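Local coordinates for putative transcriptional regulator protein (Vibrio parahaemolyticus, PDB 3ER6) that is of unknown function but is probably a transcription regulator with a DJ-1/PfpI-like domain, the part present here, and a DNA-binding AraC-type domain, at residues I30-F43 and F184-L196. The protein carries 1 engineered substitution. Residues are numbered along the deposited sequence; the frame is centred on the assembly and turned at random. Where two conformers were deposited one is given.
Sequences ILETAAEFAEFQGF and FGKHTRNLGNQFL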
loop_
_atom_site.group_PDB
_atom_site.type_symbol
_atom_site.label_atom_id
_atom_site.label_comp_id
_atom_site.label_asym_id
_atom_site.label_seq_id
_atom_site.Cartn_x
_atom_site.Cartn_y
_atom_site.Cartn_z
ATOM N N ILE A 30 3.681 -3.885 -6.942
ATOM C CA ILE A 30 3.028 -4.895 -7.793
ATOM C C ILE A 30 3.648 -4.838 -9.192
ATOM O O ILE A 30 4.009 -5.848 -9.754
ATOM C CB ILE A 30 1.454 -4.682 -7.892
ATOM C CG1 ILE A 30 0.796 -4.916 -6.518
ATOM C CG2 ILE A 30 0.770 -5.633 -9.015
ATOM C CD1 ILE A 30 -0.623 -4.377 -6.396
ATOM N N LEU A 31 3.687 -3.655 -9.799
ATOM C CA LEU A 31 4.307 -3.555 -11.122
ATOM C C LEU A 31 5.735 -4.126 -11.216
ATOM O O LEU A 31 6.045 -4.862 -12.199
ATOM C CB LEU A 31 4.239 -2.118 -11.647
ATOM C CG LEU A 31 2.773 -1.631 -11.866
ATOM C CD1 LEU A 31 2.839 -0.171 -12.320
ATOM C CD2 LEU A 31 1.876 -2.520 -12.827
ATOM N N GLU A 32 6.633 -3.765 -10.277
ATOM C CA GLU A 32 8.014 -4.313 -10.336
ATOM C C GLU A 32 8.075 -5.840 -10.108
ATOM O O GLU A 32 8.872 -6.560 -10.786
ATOM C CB GLU A 32 8.967 -3.613 -9.364
ATOM C CG GLU A 32 9.140 -2.143 -9.770
ATOM C CD GLU A 32 10.337 -1.504 -9.104
ATOM O OE1 GLU A 32 10.971 -2.159 -8.239
ATOM O OE2 GLU A 32 10.634 -0.324 -9.448
ATOM N N THR A 33 7.273 -6.328 -9.169
ATOM C CA THR A 33 7.159 -7.773 -8.959
ATOM C C THR A 33 6.786 -8.517 -10.247
ATOM O O THR A 33 7.364 -9.536 -10.568
ATOM C CB THR A 33 6.201 -8.108 -7.748
ATOM O OG1 THR A 33 6.717 -7.434 -6.573
ATOM C CG2 THR A 33 6.110 -9.651 -7.499
ATOM N N ALA A 34 5.803 -7.998 -10.973
ATOM C CA ALA A 34 5.373 -8.596 -12.254
ATOM C C ALA A 34 6.491 -8.507 -13.311
ATOM O O ALA A 34 6.713 -9.461 -14.074
ATOM C CB ALA A 34 4.160 -7.860 -12.741
ATOM N N ALA A 35 7.194 -7.388 -13.350
ATOM C CA ALA A 35 8.342 -7.270 -14.260
ATOM C C ALA A 35 9.398 -8.368 -13.942
ATOM O O ALA A 35 10.025 -8.966 -14.862
ATOM C CB ALA A 35 8.954 -5.859 -14.161
ATOM N N GLU A 36 9.592 -8.671 -12.650
ATOM C CA GLU A 36 10.474 -9.786 -12.271
ATOM C C GLU A 36 9.881 -11.125 -12.720
ATOM O O GLU A 36 10.595 -11.967 -13.305
ATOM C CB GLU A 36 10.769 -9.831 -10.758
ATOM C CG GLU A 36 11.561 -11.109 -10.365
ATOM C CD GLU A 36 11.667 -11.340 -8.854
ATOM O OE1 GLU A 36 10.942 -10.644 -8.090
ATOM O OE2 GLU A 36 12.458 -12.234 -8.443
ATOM N N PHE A 37 8.580 -11.345 -12.558
ATOM C CA PHE A 37 7.997 -12.581 -13.086
ATOM C C PHE A 37 8.170 -12.703 -14.607
ATOM O O PHE A 37 8.280 -13.834 -15.127
ATOM C CB PHE A 37 6.490 -12.686 -12.901
ATOM C CG PHE A 37 6.021 -12.757 -11.470
ATOM C CD1 PHE A 37 6.777 -13.362 -10.486
ATOM C CD2 PHE A 37 4.774 -12.250 -11.138
ATOM C CE1 PHE A 37 6.309 -13.421 -9.177
ATOM C CE2 PHE A 37 4.303 -12.311 -9.834
ATOM C CZ PHE A 37 5.081 -12.882 -8.847
ATOM N N ALA A 38 8.136 -11.566 -15.310
ATOM C CA ALA A 38 8.292 -11.555 -16.765
ATOM C C ALA A 38 9.760 -11.646 -17.180
ATOM O O ALA A 38 10.052 -11.684 -18.355
ATOM C CB ALA A 38 7.671 -10.253 -17.361
ATOM N N GLU A 39 10.660 -11.645 -16.208
ATOM C CA GLU A 39 12.094 -11.548 -16.418
ATOM C C GLU A 39 12.442 -10.403 -17.371
ATOM O O GLU A 39 13.322 -10.517 -18.274
ATOM C CB GLU A 39 12.674 -12.879 -16.904
ATOM C CG GLU A 39 12.411 -14.011 -15.959
ATOM C CD GLU A 39 12.927 -15.353 -16.520
ATOM O OE1 GLU A 39 14.012 -15.740 -16.119
ATOM O OE2 GLU A 39 12.297 -15.974 -17.412
ATOM N N PHE A 40 11.781 -9.275 -17.136
ATOM C CA PHE A 40 11.995 -8.100 -17.966
ATOM C C PHE A 40 13.001 -7.180 -17.312
ATOM O O PHE A 40 12.826 -6.770 -16.168
ATOM C CB PHE A 40 10.693 -7.359 -18.130
ATOM C CG PHE A 40 10.803 -6.154 -18.991
ATOM C CD1 PHE A 40 11.033 -6.296 -20.375
ATOM C CD2 PHE A 40 10.616 -4.893 -18.461
ATOM C CE1 PHE A 40 11.112 -5.153 -21.197
ATOM C CE2 PHE A 40 10.683 -3.733 -19.276
ATOM C CZ PHE A 40 10.948 -3.866 -20.632
ATOM N N GLN A 41 14.007 -6.782 -18.073
ATOM C CA GLN A 41 15.145 -6.105 -17.508
ATOM C C GLN A 41 15.123 -4.572 -17.658
ATOM O O GLN A 41 15.923 -3.885 -17.033
ATOM C CB GLN A 41 16.419 -6.634 -18.183
ATOM C CG GLN A 41 17.515 -6.900 -17.234
ATOM C CD GLN A 41 17.207 -8.072 -16.298
ATOM O OE1 GLN A 41 17.928 -8.294 -15.319
ATOM N NE2 GLN A 41 16.145 -8.828 -16.595
ATOM N N GLY A 42 14.253 -4.024 -18.488
ATOM C CA GLY A 42 14.322 -2.576 -18.712
ATOM C C GLY A 42 13.207 -1.753 -18.092
ATOM O O GLY A 42 12.723 -0.762 -18.685
ATOM N N PHE A 43 12.768 -2.179 -16.916
ATOM C CA PHE A 43 11.595 -1.577 -16.293
ATOM C C PHE A 43 12.117 -0.562 -15.284
ATOM O O PHE A 43 12.930 -0.925 -14.414
ATOM C CB PHE A 43 10.768 -2.669 -15.599
ATOM C CG PHE A 43 9.369 -2.223 -15.199
ATOM C CD1 PHE A 43 8.373 -2.057 -16.161
ATOM C CD2 PHE A 43 9.060 -1.989 -13.881
ATOM C CE1 PHE A 43 7.061 -1.660 -15.809
ATOM C CE2 PHE A 43 7.762 -1.598 -13.507
ATOM C CZ PHE A 43 6.770 -1.407 -14.485
ATOM N N PHE A 184 3.174 -7.441 -20.501
ATOM C CA PHE A 184 3.901 -8.665 -20.223
ATOM C C PHE A 184 3.141 -9.950 -20.605
ATOM O O PHE A 184 3.732 -11.031 -20.653
ATOM C CB PHE A 184 4.326 -8.733 -18.739
ATOM C CG PHE A 184 5.176 -7.590 -18.301
ATOM C CD1 PHE A 184 6.394 -7.332 -18.935
ATOM C CD2 PHE A 184 4.783 -6.769 -17.256
ATOM C CE1 PHE A 184 7.194 -6.273 -18.543
ATOM C CE2 PHE A 184 5.595 -5.706 -16.853
ATOM C CZ PHE A 184 6.795 -5.455 -17.490
ATOM N N GLY A 185 1.840 -9.857 -20.847
ATOM C CA GLY A 185 1.091 -11.013 -21.278
ATOM C C GLY A 185 0.338 -11.759 -20.186
ATOM O O GLY A 185 0.430 -11.430 -18.981
ATOM N N LYS A 186 -0.365 -12.801 -20.598
ATOM C CA LYS A 186 -1.307 -13.475 -19.715
ATOM C C LYS A 186 -0.688 -14.206 -18.533
ATOM O O LYS A 186 -1.184 -14.128 -17.390
ATOM C CB LYS A 186 -2.197 -14.467 -20.491
ATOM C CG LYS A 186 -3.494 -13.850 -20.968
ATOM C CD LYS A 186 -4.473 -14.905 -21.565
ATOM C CE LYS A 186 -4.071 -15.291 -23.023
ATOM N NZ LYS A 186 -4.464 -14.212 -24.004
ATOM N N HIS A 187 0.377 -14.941 -18.801
ATOM C CA HIS A 187 0.962 -15.756 -17.753
ATOM C C HIS A 187 1.489 -14.846 -16.644
ATOM O O HIS A 187 1.322 -15.135 -15.456
ATOM C CB HIS A 187 2.132 -16.599 -18.354
ATOM C CG HIS A 187 1.700 -17.938 -18.877
ATOM N ND1 HIS A 187 0.725 -18.693 -18.261
ATOM C CD2 HIS A 187 2.077 -18.632 -19.981
ATOM C CE1 HIS A 187 0.511 -19.790 -18.964
ATOM N NE2 HIS A 187 1.346 -19.796 -19.990
ATOM N N THR A 188 2.201 -13.790 -17.040
ATOM C CA THR A 188 2.687 -12.774 -16.055
ATOM C C THR A 188 1.527 -12.168 -15.243
ATOM O O THR A 188 1.603 -12.031 -14.007
ATOM C CB THR A 188 3.530 -11.695 -16.766
ATOM O OG1 THR A 188 4.584 -12.334 -17.520
ATOM C CG2 THR A 188 4.215 -10.670 -15.768
ATOM N N ARG A 189 0.436 -11.819 -15.926
ATOM C CA ARG A 189 -0.737 -11.340 -15.235
ATOM C C ARG A 189 -1.227 -12.410 -14.278
ATOM O O ARG A 189 -1.604 -12.117 -13.128
ATOM C CB ARG A 189 -1.843 -10.952 -16.225
ATOM C CG ARG A 189 -3.107 -10.416 -15.529
ATOM C CD ARG A 189 -4.405 -11.139 -16.007
ATOM N NE ARG A 189 -5.584 -10.597 -15.313
ATOM C CZ ARG A 189 -6.248 -9.472 -15.659
ATOM N NH1 ARG A 189 -5.914 -8.763 -16.719
ATOM N NH2 ARG A 189 -7.282 -9.063 -14.935
ATOM N N ASN A 190 -1.259 -13.654 -14.720
ATOM C CA ASN A 190 -1.854 -14.713 -13.852
ATOM C C ASN A 190 -0.934 -14.932 -12.663
ATOM O O ASN A 190 -1.425 -15.157 -11.569
ATOM C CB ASN A 190 -2.063 -16.052 -14.608
ATOM C CG ASN A 190 -3.172 -15.981 -15.644
ATOM O OD1 ASN A 190 -3.960 -15.025 -15.660
ATOM N ND2 ASN A 190 -3.192 -16.946 -16.562
ATOM N N LEU A 191 0.388 -14.852 -12.868
ATOM C CA LEU A 191 1.354 -14.971 -11.750
ATOM C C LEU A 191 1.145 -13.826 -10.774
ATOM O O LEU A 191 1.120 -14.022 -9.552
ATOM C CB LEU A 191 2.816 -14.984 -12.248
ATOM C CG LEU A 191 3.279 -16.350 -12.856
ATOM C CD1 LEU A 191 4.327 -16.191 -13.907
ATOM C CD2 LEU A 191 3.704 -17.358 -11.749
ATOM N N GLY A 192 0.990 -12.608 -11.329
ATOM C CA GLY A 192 0.589 -11.414 -10.558
ATOM C C GLY A 192 -0.675 -11.634 -9.735
ATOM O O GLY A 192 -0.704 -11.405 -8.527
ATOM N N ASN A 193 -1.711 -12.128 -10.381
ATOM C CA ASN A 193 -2.951 -12.457 -9.717
ATOM C C ASN A 193 -2.793 -13.488 -8.575
ATOM O O ASN A 193 -3.476 -13.420 -7.538
ATOM C CB ASN A 193 -3.931 -12.934 -10.784
ATOM C CG ASN A 193 -5.346 -13.144 -10.257
ATOM O OD1 ASN A 193 -6.032 -12.191 -9.870
ATOM N ND2 ASN A 193 -5.797 -14.396 -10.277
ATOM N N GLN A 194 -1.900 -14.455 -8.775
ATOM C CA GLN A 194 -1.674 -15.489 -7.782
ATOM C C GLN A 194 -0.892 -14.856 -6.611
ATOM O O GLN A 194 -1.197 -15.106 -5.434
ATOM C CB GLN A 194 -0.879 -16.673 -8.407
ATOM C CG GLN A 194 -1.032 -17.987 -7.617
ATOM C CD GLN A 194 -2.397 -18.594 -7.788
ATOM O OE1 GLN A 194 -2.915 -18.670 -8.887
ATOM N NE2 GLN A 194 -2.990 -19.030 -6.690
ATOM N N PHE A 195 0.120 -14.045 -6.945
ATOM C CA PHE A 195 0.917 -13.295 -5.932
ATOM C C PHE A 195 -0.014 -12.498 -5.034
ATOM O O PHE A 195 0.182 -12.411 -3.833
ATOM C CB PHE A 195 1.948 -12.369 -6.636
ATOM C CG PHE A 195 2.538 -11.268 -5.740
ATOM C CD1 PHE A 195 3.461 -11.566 -4.729
ATOM C CD2 PHE A 195 2.212 -9.927 -5.956
ATOM C CE1 PHE A 195 3.999 -10.497 -3.920
ATOM C CE2 PHE A 195 2.764 -8.901 -5.200
ATOM C CZ PHE A 195 3.631 -9.158 -4.203
ATOM N N LEU A 196 -1.045 -11.927 -5.631
ATOM C CA LEU A 196 -1.965 -11.046 -4.908
ATOM C C LEU A 196 -3.006 -11.853 -4.136
ATOM O O LEU A 196 -3.765 -11.277 -3.367
ATOM C CB LEU A 196 -2.674 -10.039 -5.853
ATOM C CG LEU A 196 -1.791 -8.929 -6.405
ATOM C CD1 LEU A 196 -2.521 -8.016 -7.442
ATOM C CD2 LEU A 196 -1.365 -8.081 -5.215
HETATM O O HOH W 1 5.889 -14.414 -16.355
#
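Helix 30-37 and helix 186-195 pass 9.1 Å apart between axes, with chain directions 128° from each other; by CA atoms, Ala34 lies nearest Gly192 and Ala38 nearest Thr188. Phe37 is the knob of a knobs-into-holes contact, set among Thr188, Leu191, Gly192 and Phe195. Its CD2 lies 3.5 Å from Leu191 CB, and Phe195 CB meets the ring edge at CZ. Gly192 has no side chain, and Phe37 CE2 comes to 3.6 Å from its backbone N. With CG anti to the backbone N (chi1 163°), the Phe195 ring receives Thr33 CG2 over the centre of one face, a CH-pi contact 4.0 Å from CG2 to the centroid. Ile30 CD1 meets Leu196 CD2. At the other end, Phe184 CD1 packs on Ala38 CB at 3.6 Å. The same ring clusters with Phe40 and Phe43, both tilted steeply against it. No direct hydrogen bond joins the segments, but one water links Phe37 O to Thr188 OG1. Helix 173-184 packs against Ala34 and Leu196, and Leu9 of strand 9-14 touches the side chains of Phe40, Phe43 and Phe184. Tyr20 of the second subunit packs on Phe195, and its Tyr170 on Ile30 and Leu196, so this end of the helix pair meets the dimer partner.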